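PDB 2C4E: nucleoside kinase from Methanococcus jannaschii, which catalyses ATP-dependent phosphorylation of nucleosides to their monophosphates, with highest activity on inosine, guanosine and cytidine, and with magnesium or manganese as cofactor. Local coordinates for residues S220-Y223 / K228-I231; L254-K259 / E264-I269; R192-L197 / D202-R207; P232-G237 / I269-A274. All coordinates share one frame; numbering follows the deposited sequence.

Contact 1: residues S220-Y223 / K228-I231; sequences SVIY and KIEI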
loop_
_atom_site.group_PDB
_atom_site.type_symbol
_atom_site.label_atom_id
_atom_site.label_comp_id
_atom_site.label_asym_id
_atom_site.label_seq_id
_atom_site.Cartn_x
_atom_site.Cartn_y
_atom_site.Cartn_z
ATOM N N SER A 220 24.197 -14.172 -18.951
ATOM C CA SER A 220 25.040 -13.896 -17.798
ATOM C C SER A 220 26.462 -14.316 -18.118
ATOM O O SER A 220 26.733 -14.925 -19.156
ATOM C CB SER A 220 24.507 -14.625 -16.557
ATOM O OG SER A 220 24.278 -15.994 -16.854
ATOM N N VAL A 221 27.387 -13.902 -17.276
ATOM C CA VAL A 221 28.782 -14.290 -17.419
ATOM C C VAL A 221 29.326 -14.659 -16.049
ATOM O O VAL A 221 29.060 -13.977 -15.062
ATOM C CB VAL A 221 29.638 -13.173 -18.059
ATOM C CG1 VAL A 221 29.510 -11.879 -17.286
ATOM C CG2 VAL A 221 31.107 -13.594 -18.179
ATOM N N ILE A 222 30.072 -15.760 -16.003
ATOM C CA ILE A 222 30.757 -16.190 -14.809
ATOM C C ILE A 222 32.254 -15.971 -14.979
ATOM O O ILE A 222 32.852 -16.466 -15.930
ATOM C CB ILE A 222 30.497 -17.691 -14.572
ATOM C CG1 ILE A 222 28.991 -17.967 -14.505
ATOM C CG2 ILE A 222 31.221 -18.140 -13.311
ATOM C CD1 ILE A 222 28.631 -19.433 -14.736
ATOM N N TYR A 223 32.862 -15.243 -14.051
ATOM C CA TYR A 223 34.303 -15.031 -14.065
ATOM C C TYR A 223 34.921 -15.770 -12.911
ATOM O O TYR A 223 34.475 -15.623 -11.781
ATOM C CB TYR A 223 34.642 -13.549 -13.893
ATOM C CG TYR A 223 34.117 -12.662 -14.975
ATOM C CD1 TYR A 223 32.916 -11.977 -14.830
ATOM C CD2 TYR A 223 34.837 -12.486 -16.148
ATOM C CE1 TYR A 223 32.451 -11.137 -15.833
ATOM C CE2 TYR A 223 34.382 -11.653 -17.142
ATOM C CZ TYR A 223 33.179 -10.990 -16.984
ATOM O OH TYR A 223 32.744 -10.153 -17.997
ATOM N N LYS A 228 36.544 -17.259 -18.134
ATOM C CA LYS A 228 35.331 -16.462 -18.322
ATOM C C LYS A 228 34.317 -17.328 -19.081
ATOM O O LYS A 228 34.588 -17.777 -20.206
ATOM C CB LYS A 228 35.632 -15.180 -19.106
ATOM C CG LYS A 228 34.409 -14.418 -19.620
ATOM C CD LYS A 228 34.832 -13.198 -20.447
ATOM C CE LYS A 228 33.632 -12.421 -20.973
ATOM N NZ LYS A 228 34.036 -11.316 -21.898
ATOM N N ILE A 229 33.155 -17.552 -18.474
ATOM C CA ILE A 229 32.142 -18.453 -19.007
ATOM C C ILE A 229 30.902 -17.675 -19.392
ATOM O O ILE A 229 30.251 -17.077 -18.548
ATOM C CB ILE A 229 31.735 -19.514 -17.958
ATOM C CG1 ILE A 229 32.975 -20.197 -17.372
ATOM C CG2 ILE A 229 30.761 -20.514 -18.578
ATOM C CD1 ILE A 229 32.662 -21.075 -16.167
ATOM N N GLU A 230 30.557 -17.720 -20.673
ATOM C CA GLU A 230 29.375 -17.041 -21.170
ATOM C C GLU A 230 28.169 -17.971 -21.148
ATOM O O GLU A 230 28.205 -19.062 -21.715
ATOM C CB GLU A 230 29.637 -16.537 -22.585
ATOM C CG GLU A 230 30.798 -15.566 -22.638
ATOM C CD GLU A 230 30.342 -14.130 -22.779
ATOM O OE1 GLU A 230 29.547 -13.693 -21.926
ATOM O OE2 GLU A 230 30.767 -13.453 -23.739
ATOM N N ILE A 231 27.105 -17.521 -20.495
ATOM C CA ILE A 231 25.880 -18.288 -20.334
ATOM C C ILE A 231 24.793 -17.579 -21.116
ATOM O O ILE A 231 24.536 -16.410 -20.860
ATOM C CB ILE A 231 25.463 -18.337 -18.842
ATOM C CG1 ILE A 231 26.621 -18.794 -17.954
ATOM C CG2 ILE A 231 24.238 -19.220 -18.665
ATOM C CD1 ILE A 231 27.079 -20.230 -18.206
#
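Ile222 and Ile229 form a hydrogen-bonded antiparallel pair: Ile222 N gives to Ile229 O at 2.9 Å and Ile229 N to Ile222 O at 2.8 Å, both donors lying in the plane of the carbonyl they reach. Their side chains meet at the branch points, CB to CB. Ser220 and Ile231 make the second such pair, and Ile222 CD1 slants over to Ile231 CG1, 3.8 Å away. Ser220 OG, tucked between its own N and C (chi1 50°), presses on Ile231 CB at 3.3 Å and is hydrogen-bonded to Tyr249 OH.

This is the beta hairpin that ends the main sheet of the ribokinase fold, reversing direction after a run of parallel strands. On the face bearing Val221 and Tyr223, the extended Lys228 chain lies beside the tyrosine and points the same way, its CD 3.7 Å from Tyr223 CE2. Val221 CG2 sits 3.5 Å above the plane of the Tyr223 ring, toward its rim. Were Tyr223 cut back to an alanine, the Lys228 methylenes would probably lose cover on one flank, keeping Val221 CG2 as neighbour. Further out, strand 210-214 bonds to 220-223, while Glu264, Leu268 and Ala271 of helix 263-277 pack on the isoleucines of 228-231.

Contact 2: residues L254-K259 / E264-I269; sequences LSAYVK and EKCGLI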
loop_
_atom_site.group_PDB
_atom_site.type_symbol
_atom_site.label_atom_id
_atom_site.label_comp_id
_atom_site.label_asym_id
_atom_site.label_seq_id
_atom_site.Cartn_x
_atom_site.Cartn_y
_atom_site.Cartn_z
ATOM N N LEU A 254 22.882 -21.909 -7.311
ATOM C CA LEU A 254 23.336 -22.447 -6.030
ATOM C C LEU A 254 22.857 -23.887 -5.811
ATOM O O LEU A 254 23.572 -24.700 -5.234
ATOM C CB LEU A 254 22.835 -21.553 -4.901
ATOM C CG LEU A 254 23.396 -20.132 -4.935
ATOM C CD1 LEU A 254 22.716 -19.296 -3.869
ATOM C CD2 LEU A 254 24.901 -20.151 -4.713
ATOM N N SER A 255 21.665 -24.211 -6.294
ATOM C CA SER A 255 21.160 -25.581 -6.198
ATOM C C SER A 255 22.037 -26.537 -7.006
ATOM O O SER A 255 22.402 -27.624 -6.546
ATOM C CB SER A 255 19.705 -25.675 -6.671
ATOM O OG SER A 255 18.831 -24.963 -5.801
ATOM N N ALA A 256 22.360 -26.121 -8.227
ATOM C CA ALA A 256 23.250 -26.880 -9.093
ATOM C C ALA A 256 24.611 -27.025 -8.455
ATOM O O ALA A 256 25.233 -28.086 -8.527
ATOM C CB ALA A 256 23.371 -26.214 -10.429
ATOM N N TYR A 257 25.082 -25.973 -7.795
ATOM C CA TYR A 257 26.377 -26.061 -7.160
ATOM C C TYR A 257 26.392 -27.123 -6.065
ATOM O O TYR A 257 27.310 -27.975 -6.024
ATOM C CB TYR A 257 26.843 -24.703 -6.631
ATOM C CG TYR A 257 28.263 -24.781 -6.175
ATOM C CD1 TYR A 257 29.296 -24.590 -7.072
ATOM C CD2 TYR A 257 28.579 -25.108 -4.863
ATOM C CE1 TYR A 257 30.624 -24.689 -6.670
ATOM C CE2 TYR A 257 29.889 -25.198 -4.452
ATOM C CZ TYR A 257 30.906 -24.994 -5.362
ATOM O OH TYR A 257 32.225 -25.092 -4.959
ATOM N N VAL A 258 25.386 -27.102 -5.194
ATOM C CA VAL A 258 25.267 -28.084 -4.114
ATOM C C VAL A 258 25.107 -29.481 -4.678
ATOM O O VAL A 258 25.608 -30.475 -4.095
ATOM C CB VAL A 258 24.111 -27.715 -3.137
ATOM C CG1 VAL A 258 23.777 -28.872 -2.166
ATOM C CG2 VAL A 258 24.497 -26.461 -2.380
ATOM N N LYS A 259 24.438 -29.577 -5.826
ATOM C CA LYS A 259 24.241 -30.865 -6.491
ATOM C C LYS A 259 25.507 -31.353 -7.217
ATOM O O LYS A 259 25.531 -32.468 -7.738
ATOM C CB LYS A 259 23.062 -30.800 -7.454
ATOM C CG LYS A 259 21.714 -30.813 -6.758
ATOM C CD LYS A 259 20.560 -30.645 -7.726
ATOM C CE LYS A 259 19.231 -30.696 -6.989
ATOM N NZ LYS A 259 18.195 -31.498 -7.682
ATOM N N GLU A 264 29.789 -23.761 -15.176
ATOM C CA GLU A 264 29.055 -23.507 -16.402
ATOM C C GLU A 264 27.655 -24.099 -16.309
ATOM O O GLU A 264 26.679 -23.435 -16.627
ATOM C CB GLU A 264 29.759 -24.069 -17.634
ATOM C CG GLU A 264 28.982 -23.830 -18.914
ATOM C CD GLU A 264 29.793 -24.088 -20.170
ATOM O OE1 GLU A 264 30.878 -24.692 -20.075
ATOM O OE2 GLU A 264 29.343 -23.671 -21.255
ATOM N N LYS A 265 27.554 -25.350 -15.886
ATOM C CA LYS A 265 26.228 -25.964 -15.736
ATOM C C LYS A 265 25.400 -25.243 -14.682
ATOM O O LYS A 265 24.187 -25.105 -14.838
ATOM C CB LYS A 265 26.322 -27.460 -15.435
ATOM C CG LYS A 265 24.956 -28.151 -15.367
ATOM C CD LYS A 265 25.029 -29.628 -15.791
ATOM C CE LYS A 265 23.760 -30.383 -15.438
ATOM N NZ LYS A 265 23.816 -31.762 -15.967
ATOM N N CYS A 266 26.045 -24.756 -13.624
ATOM C CA CYS A 266 25.330 -23.961 -12.635
ATOM C C CYS A 266 24.700 -22.748 -13.291
ATOM O O CYS A 266 23.539 -22.430 -13.032
ATOM C CB CYS A 266 26.245 -23.531 -11.501
ATOM S SG CYS A 266 26.788 -24.901 -10.457
ATOM N N GLY A 267 25.453 -22.080 -14.162
ATOM C CA GLY A 267 24.948 -20.927 -14.879
ATOM C C GLY A 267 23.769 -21.270 -15.768
ATOM O O GLY A 267 22.788 -20.535 -15.804
ATOM N N LEU A 268 23.876 -22.394 -16.476
ATOM C CA LEU A 268 22.828 -22.841 -17.395
ATOM C C LEU A 268 21.556 -23.212 -16.650
ATOM O O LEU A 268 20.467 -22.878 -17.085
ATOM C CB LEU A 268 23.316 -24.029 -18.231
ATOM C CG LEU A 268 24.428 -23.742 -19.247
ATOM C CD1 LEU A 268 25.067 -25.067 -19.713
ATOM C CD2 LEU A 268 23.908 -22.959 -20.432
ATOM N N ILE A 269 21.699 -23.866 -15.501
ATOM C CA ILE A 269 20.549 -24.167 -14.668
ATOM C C ILE A 269 19.923 -22.882 -14.139
ATOM O O ILE A 269 18.703 -22.773 -14.109
ATOM C CB ILE A 269 20.943 -25.124 -13.517
ATOM C CG1 ILE A 269 21.311 -26.502 -14.079
ATOM C CG2 ILE A 269 19.846 -25.190 -12.467
ATOM C CD1 ILE A 269 20.134 -27.359 -14.542
#
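The weakly polar sulfur of Cys266 is the point on which backbone and side-chain atoms of Ala256 and Tyr257 converge. Cys266 SG lies 3.3 Å from Tyr257 N, 3.6 Å from Ala256 C and 3.7 Å from Ala256 CB, so it rests against the peptide link between the two residues as much as against side chains. With CG anti to the backbone N (chi1 -171°), the tyrosine ring leads away from the sulfur and presents its edge: Cys266 SG stands 5.5 Å from the centroid of the Tyr257 ring and 78° off the ring normal, an edge-on sulfur-aromatic contact. Tyr257 CB also touches Cys266 SG, at 3.8 Å.

About a turn further along helix 263-277 from Cys266, Ala256 CB meets Ile269 CB at 4.1 Å. Ala256 CA and Cys266 CA are 5.0 Å apart. The two helical segments run at 142° to one another, their axes 8.2 Å apart. They belong to consecutive helices, 245-258 and 263-277, in the alpha/beta domain of the ribokinase fold. Helix 245-258 carries, near its start, Asp247, the probable proton acceptor. Its segment here leans on the central sheet through Leu254, and Tyr257 meets Phe182 edge-to-face, while Leu268 of the partner helix touches Pro232.

No hydrogen bond crosses between the segments. The join between them is by van der Waals and sulfur contacts, and the close CA approach is consistent with two small residues, alanine and cysteine, facing each other.

Contact 3: residues R192-L197 / D202-R207; sequences RASNLL and DDYLER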
loop_
_atom_site.group_PDB
_atom_site.type_symbol
_atom_site.label_atom_id
_atom_site.label_comp_id
_atom_site.label_asym_id
_atom_site.label_seq_id
_atom_site.Cartn_x
_atom_site.Cartn_y
_atom_site.Cartn_z
ATOM N N ARG A 192 28.296 -0.010 -11.035
ATOM C CA ARG A 192 28.267 0.980 -9.956
ATOM C C ARG A 192 29.256 0.602 -8.869
ATOM O O ARG A 192 29.987 1.455 -8.354
ATOM C CB ARG A 192 26.858 1.107 -9.375
ATOM C CG ARG A 192 26.775 1.811 -8.018
ATOM C CD ARG A 192 25.521 2.655 -7.833
ATOM N NE ARG A 192 25.533 3.375 -6.561
ATOM C CZ ARG A 192 24.578 4.202 -6.146
ATOM N NH1 ARG A 192 23.508 4.439 -6.898
ATOM N NH2 ARG A 192 24.693 4.799 -4.966
ATOM N N ALA A 193 29.264 -0.686 -8.539
ATOM C CA ALA A 193 30.159 -1.241 -7.536
ATOM C C ALA A 193 31.604 -1.081 -7.990
ATOM O O ALA A 193 32.462 -0.727 -7.185
ATOM C CB ALA A 193 29.854 -2.707 -7.276
ATOM N N SER A 194 31.855 -1.311 -9.278
ATOM C CA SER A 194 33.216 -1.274 -9.818
ATOM C C SER A 194 33.757 0.143 -9.826
ATOM O O SER A 194 34.929 0.376 -9.522
ATOM C CB SER A 194 33.261 -1.882 -11.220
ATOM O OG SER A 194 32.829 -3.238 -11.206
ATOM N N ASN A 195 32.896 1.101 -10.170
ATOM C CA ASN A 195 33.260 2.516 -10.119
ATOM C C ASN A 195 33.535 2.941 -8.673
ATOM O O ASN A 195 34.516 3.626 -8.393
ATOM C CB ASN A 195 32.146 3.370 -10.764
ATOM C CG ASN A 195 32.510 4.848 -10.874
ATOM O OD1 ASN A 195 31.826 5.708 -10.313
ATOM N ND2 ASN A 195 33.562 5.154 -11.623
ATOM N N LEU A 196 32.702 2.494 -7.739
ATOM C CA LEU A 196 32.894 2.841 -6.331
ATOM C C LEU A 196 34.202 2.273 -5.765
ATOM O O LEU A 196 34.935 2.975 -5.063
ATOM C CB LEU A 196 31.703 2.384 -5.496
ATOM C CG LEU A 196 31.747 2.683 -3.992
ATOM C CD1 LEU A 196 31.704 4.175 -3.706
ATOM C CD2 LEU A 196 30.608 1.951 -3.288
ATOM N N LEU A 197 34.501 1.015 -6.094
ATOM C CA LEU A 197 35.678 0.316 -5.569
ATOM C C LEU A 197 36.975 0.582 -6.362
ATOM O O LEU A 197 38.061 0.220 -5.905
ATOM C CB LEU A 197 35.411 -1.196 -5.549
ATOM C CG LEU A 197 34.261 -1.694 -4.673
ATOM C CD1 LEU A 197 33.810 -3.093 -5.082
ATOM C CD2 LEU A 197 34.661 -1.699 -3.211
ATOM N N ASP A 202 39.653 -8.477 -12.308
ATOM C CA ASP A 202 40.739 -9.189 -11.636
ATOM C C ASP A 202 40.827 -8.813 -10.156
ATOM O O ASP A 202 41.227 -9.644 -9.328
ATOM C CB ASP A 202 42.080 -8.941 -12.340
ATOM C CG ASP A 202 42.235 -9.755 -13.616
ATOM O OD1 ASP A 202 43.299 -9.659 -14.251
ATOM O OD2 ASP A 202 41.357 -10.514 -14.072
ATOM N N ASP A 203 40.465 -7.571 -9.825
ATOM C CA ASP A 203 40.376 -7.161 -8.419
ATOM C C ASP A 203 39.312 -7.922 -7.636
ATOM O O ASP A 203 39.540 -8.269 -6.488
ATOM C CB ASP A 203 40.134 -5.665 -8.285
ATOM C CG ASP A 203 41.223 -4.849 -8.938
ATOM O OD1 ASP A 203 42.360 -4.835 -8.414
ATOM O OD2 ASP A 203 41.047 -4.202 -9.991
ATOM N N TYR A 204 38.139 -8.140 -8.229
ATOM C CA TYR A 204 37.147 -9.002 -7.591
ATOM C C TYR A 204 37.702 -10.386 -7.387
ATOM O O TYR A 204 37.481 -11.000 -6.337
ATOM C CB TYR A 204 35.886 -9.125 -8.425
ATOM C CG TYR A 204 35.070 -7.876 -8.467
ATOM C CD1 TYR A 204 35.176 -6.995 -9.538
ATOM C CD2 TYR A 204 34.170 -7.574 -7.458
ATOM C CE1 TYR A 204 34.421 -5.842 -9.594
ATOM C CE2 TYR A 204 33.402 -6.431 -7.503
ATOM C CZ TYR A 204 33.532 -5.560 -8.577
ATOM O OH TYR A 204 32.761 -4.419 -8.643
ATOM N N LEU A 205 38.400 -10.896 -8.390
ATOM C CA LEU A 205 38.829 -12.295 -8.352
ATOM C C LEU A 205 39.993 -12.544 -7.393
ATOM O O LEU A 205 40.305 -13.692 -7.100
ATOM C CB LEU A 205 39.182 -12.787 -9.755
ATOM C CG LEU A 205 37.994 -12.859 -10.719
ATOM C CD1 LEU A 205 38.494 -13.121 -12.131
ATOM C CD2 LEU A 205 37.022 -13.919 -10.292
ATOM N N GLU A 206 40.643 -11.482 -6.916
ATOM C CA GLU A 206 41.601 -11.625 -5.818
ATOM C C GLU A 206 40.866 -11.891 -4.499
ATOM O O GLU A 206 41.461 -12.354 -3.543
ATOM C CB GLU A 206 42.490 -10.386 -5.684
ATOM C CG GLU A 206 43.543 -10.288 -6.777
ATOM C CD GLU A 206 44.362 -9.007 -6.709
ATOM O OE1 GLU A 206 44.397 -8.367 -5.635
ATOM O OE2 GLU A 206 44.978 -8.632 -7.727
ATOM N N ARG A 207 39.572 -11.598 -4.462
ATOM C CA ARG A 207 38.793 -11.694 -3.237
ATOM C C ARG A 207 37.739 -12.792 -3.245
ATOM O O ARG A 207 37.470 -13.358 -2.204
ATOM C CB ARG A 207 38.141 -10.362 -2.962
ATOM C CG ARG A 207 39.186 -9.308 -2.636
ATOM C CD ARG A 207 38.750 -7.904 -2.858
ATOM N NE ARG A 207 39.771 -6.951 -2.420
ATOM C CZ ARG A 207 40.774 -6.486 -3.177
ATOM N NH1 ARG A 207 40.932 -6.872 -4.446
ATOM N NH2 ARG A 207 41.628 -5.607 -2.660
#
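Tyr204 points its ring from one short helix into the flank of another, bringing OH to Ser194; the two are successive helices, 187-197 and 201-205, joined by a short loop in the alpha/beta domain of the ribokinase fold. Tyr204 OH donates to Ser194 OG at 2.8 Å, and the serine oxygen lies at the ring's edge, in its plane. Ser194 OG, turned back beside its own N (chi1 -60°), is also hydrogen-bonded to Phe190 O one turn earlier, so the oxygen is held from two directions. Ala193 CB fits against Tyr204 OH at 3.6 Å. Leu197 crosses the tyrosine at about a right angle, placing CD1 4.1 Å from Tyr204 CE2.

Around this pairing the tyrosine is hemmed in by Phe199, edge-to-face, and Phe190, at a shallower tilt, with Leu183 and Met185 of strand 182-186 also touching it. A phenylalanine here would probably leave Ser194 OG without its phenolic donor, and the two helices without their one hydrogen-bonded tie across this contact. Arg207, later in the same segment, folds back, its NE in a salt bridge with Glu178; Arg207 NH1 reaches Asp203 O at 2.8 Å, the acceptor lying almost in the guanidinium plane.

Contact 4: residues P232-G237 / I269-A274; sequences PCIKAG and IGAATA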
loop_
_atom_site.group_PDB
_atom_site.type_symbol
_atom_site.label_atom_id
_atom_site.label_comp_id
_atom_site.label_asym_id
_atom_site.label_seq_id
_atom_site.Cartn_x
_atom_site.Cartn_y
_atom_site.Cartn_z
ATOM N N PRO A 232 24.152 -18.251 -22.073
ATOM C CA PRO A 232 23.074 -17.600 -22.812
ATOM C C PRO A 232 21.817 -17.469 -21.969
ATOM O O PRO A 232 21.655 -18.140 -20.934
ATOM C CB PRO A 232 22.836 -18.533 -24.016
ATOM C CG PRO A 232 23.868 -19.613 -23.922
ATOM C CD PRO A 232 24.374 -19.631 -22.538
ATOM N N CYS A 233 20.957 -16.555 -22.392
ATOM C CA CYS A 233 19.603 -16.480 -21.890
ATOM C C CYS A 233 18.829 -17.655 -22.482
ATOM O O CYS A 233 19.046 -18.014 -23.637
ATOM C CB CYS A 233 18.973 -15.160 -22.323
ATOM S SG CYS A 233 17.344 -14.861 -21.614
ATOM N N ILE A 234 17.954 -18.262 -21.686
ATOM C CA ILE A 234 17.122 -19.369 -22.142
ATOM C C ILE A 234 15.734 -18.810 -22.424
ATOM O O ILE A 234 15.107 -18.216 -21.550
ATOM C CB ILE A 234 17.059 -20.499 -21.081
ATOM C CG1 ILE A 234 18.446 -21.127 -20.871
ATOM C CG2 ILE A 234 16.036 -21.562 -21.477
ATOM C CD1 ILE A 234 18.933 -22.016 -22.014
ATOM N N LYS A 235 15.264 -18.996 -23.654
ATOM C CA LYS A 235 13.977 -18.446 -24.080
ATOM C C LYS A 235 12.808 -19.025 -23.274
ATOM O O LYS A 235 12.655 -20.247 -23.158
ATOM C CB LYS A 235 13.750 -18.697 -25.574
ATOM C CG LYS A 235 14.695 -17.925 -26.483
ATOM C CD LYS A 235 14.204 -17.916 -27.924
ATOM C CE LYS A 235 15.257 -17.362 -28.870
ATOM N NZ LYS A 235 14.666 -16.875 -30.149
ATOM N N ALA A 236 11.998 -18.131 -22.710
ATOM C CA ALA A 236 10.773 -18.514 -22.012
ATOM C C ALA A 236 9.627 -18.618 -23.018
ATOM O O ALA A 236 9.805 -18.334 -24.204
ATOM C CB ALA A 236 10.447 -17.496 -20.930
ATOM N N GLY A 237 8.454 -19.023 -22.538
ATOM C CA GLY A 237 7.265 -19.116 -23.367
ATOM C C GLY A 237 6.656 -17.752 -23.654
ATOM O O GLY A 237 6.381 -17.422 -24.807
ATOM N N ILE A 269 21.699 -23.866 -15.501
ATOM C CA ILE A 269 20.549 -24.167 -14.668
ATOM C C ILE A 269 19.923 -22.882 -14.139
ATOM O O ILE A 269 18.703 -22.773 -14.109
ATOM C CB ILE A 269 20.943 -25.124 -13.517
ATOM C CG1 ILE A 269 21.311 -26.502 -14.079
ATOM C CG2 ILE A 269 19.846 -25.190 -12.467
ATOM C CD1 ILE A 269 20.134 -27.359 -14.542
ATOM N N GLY A 270 20.740 -21.920 -13.705
ATOM C CA GLY A 270 20.212 -20.638 -13.273
ATOM C C GLY A 270 19.373 -19.982 -14.366
ATOM O O GLY A 270 18.238 -19.540 -14.135
ATOM N N ALA A 271 19.932 -19.960 -15.570
ATOM C CA ALA A 271 19.262 -19.387 -16.740
ATOM C C ALA A 271 17.953 -20.112 -17.035
ATOM O O ALA A 271 16.925 -19.479 -17.260
ATOM C CB ALA A 271 20.169 -19.451 -17.940
ATOM N N ALA A 272 17.987 -21.439 -17.016
ATOM C CA ALA A 272 16.792 -22.229 -17.304
ATOM C C ALA A 272 15.729 -22.007 -16.230
ATOM O O ALA A 272 14.542 -21.875 -16.532
ATOM C CB ALA A 272 17.142 -23.683 -17.413
ATOM N N THR A 273 16.155 -21.927 -14.978
ATOM C CA THR A 273 15.211 -21.688 -13.888
ATOM C C THR A 273 14.510 -20.357 -14.042
ATOM O O THR A 273 13.295 -20.276 -13.890
ATOM C CB THR A 273 15.919 -21.724 -12.523
ATOM O OG1 THR A 273 16.623 -22.957 -12.378
ATOM C CG2 THR A 273 14.900 -21.731 -11.386
ATOM N N ALA A 274 15.282 -19.315 -14.350
ATOM C CA ALA A 274 14.753 -17.970 -14.537
ATOM C C ALA A 274 13.743 -17.896 -15.660
ATOM O O ALA A 274 12.823 -17.076 -15.613
ATOM C CB ALA A 274 15.888 -16.985 -14.808
HETATM O O HOH W 1 17.340 -17.213 -18.894
#
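Ile234 and Ala271 have nearly equal areas covered by the facing segment, with Ala272 adding a smaller share. The touching branch of the isoleucine is CG1, anti to the carbonyl carbon (chi1 -64°), which brings it over the helix to Ala271 CB at 3.8 Å and Ala272 N at 3.9 Å. Ala271 CB is also met by Pro232 O at 3.6 Å, so a carbonyl oxygen and a methylene of the loop both come to the same side of the methyl.

Direct hydrogen bonds are absent between the two segments, but one water spans them. It accepts from Ile234 N at 3.0 Å and donates to Ala271 O at 2.8 Å, giving both backbone atoms a partner where apolar groups flank them. Within the helix, Ile269 O accepts from Thr273 N, one turn on, and, from the opposite face of its carbonyl plane, from Thr273 OG1 at 2.7 Å; the side-chain donor lies above that plane. Val293 of helix 290-299 covers Ala272, and Ser275 touches Ile234.

The start of the loop, at Pro232 and Ile234, thus packs on helix 263-277 just after the hairpin ends. Pro232 lies about 6 Å, between nearest atoms, from the ATP-binding residue Gly219, which places this loop-on-helix packing beside the nucleotide site of the ribokinase fold.

How the contacts relate
Contacts 1, 2 and 4 touch one another and gather round helix 263-277, whereas contact 3 stands apart, meeting only contact 1, where Leu205 CD2 comes against Tyr223 O. All four are largely buried, though the hairpin also carries an exposed face with Lys228 and Glu230. Contacts 2 and 4 share Ile269, whose side chain packs toward 254-259 and away from 232-237. Their chemistry follows their place: paired backbone bonds close the sheet edge in contact 1, small apolar groups and a sulfur fit two helices in contact 2, a phenolic bond ties the helices of contact 3, and water helps join the loop of contact 4.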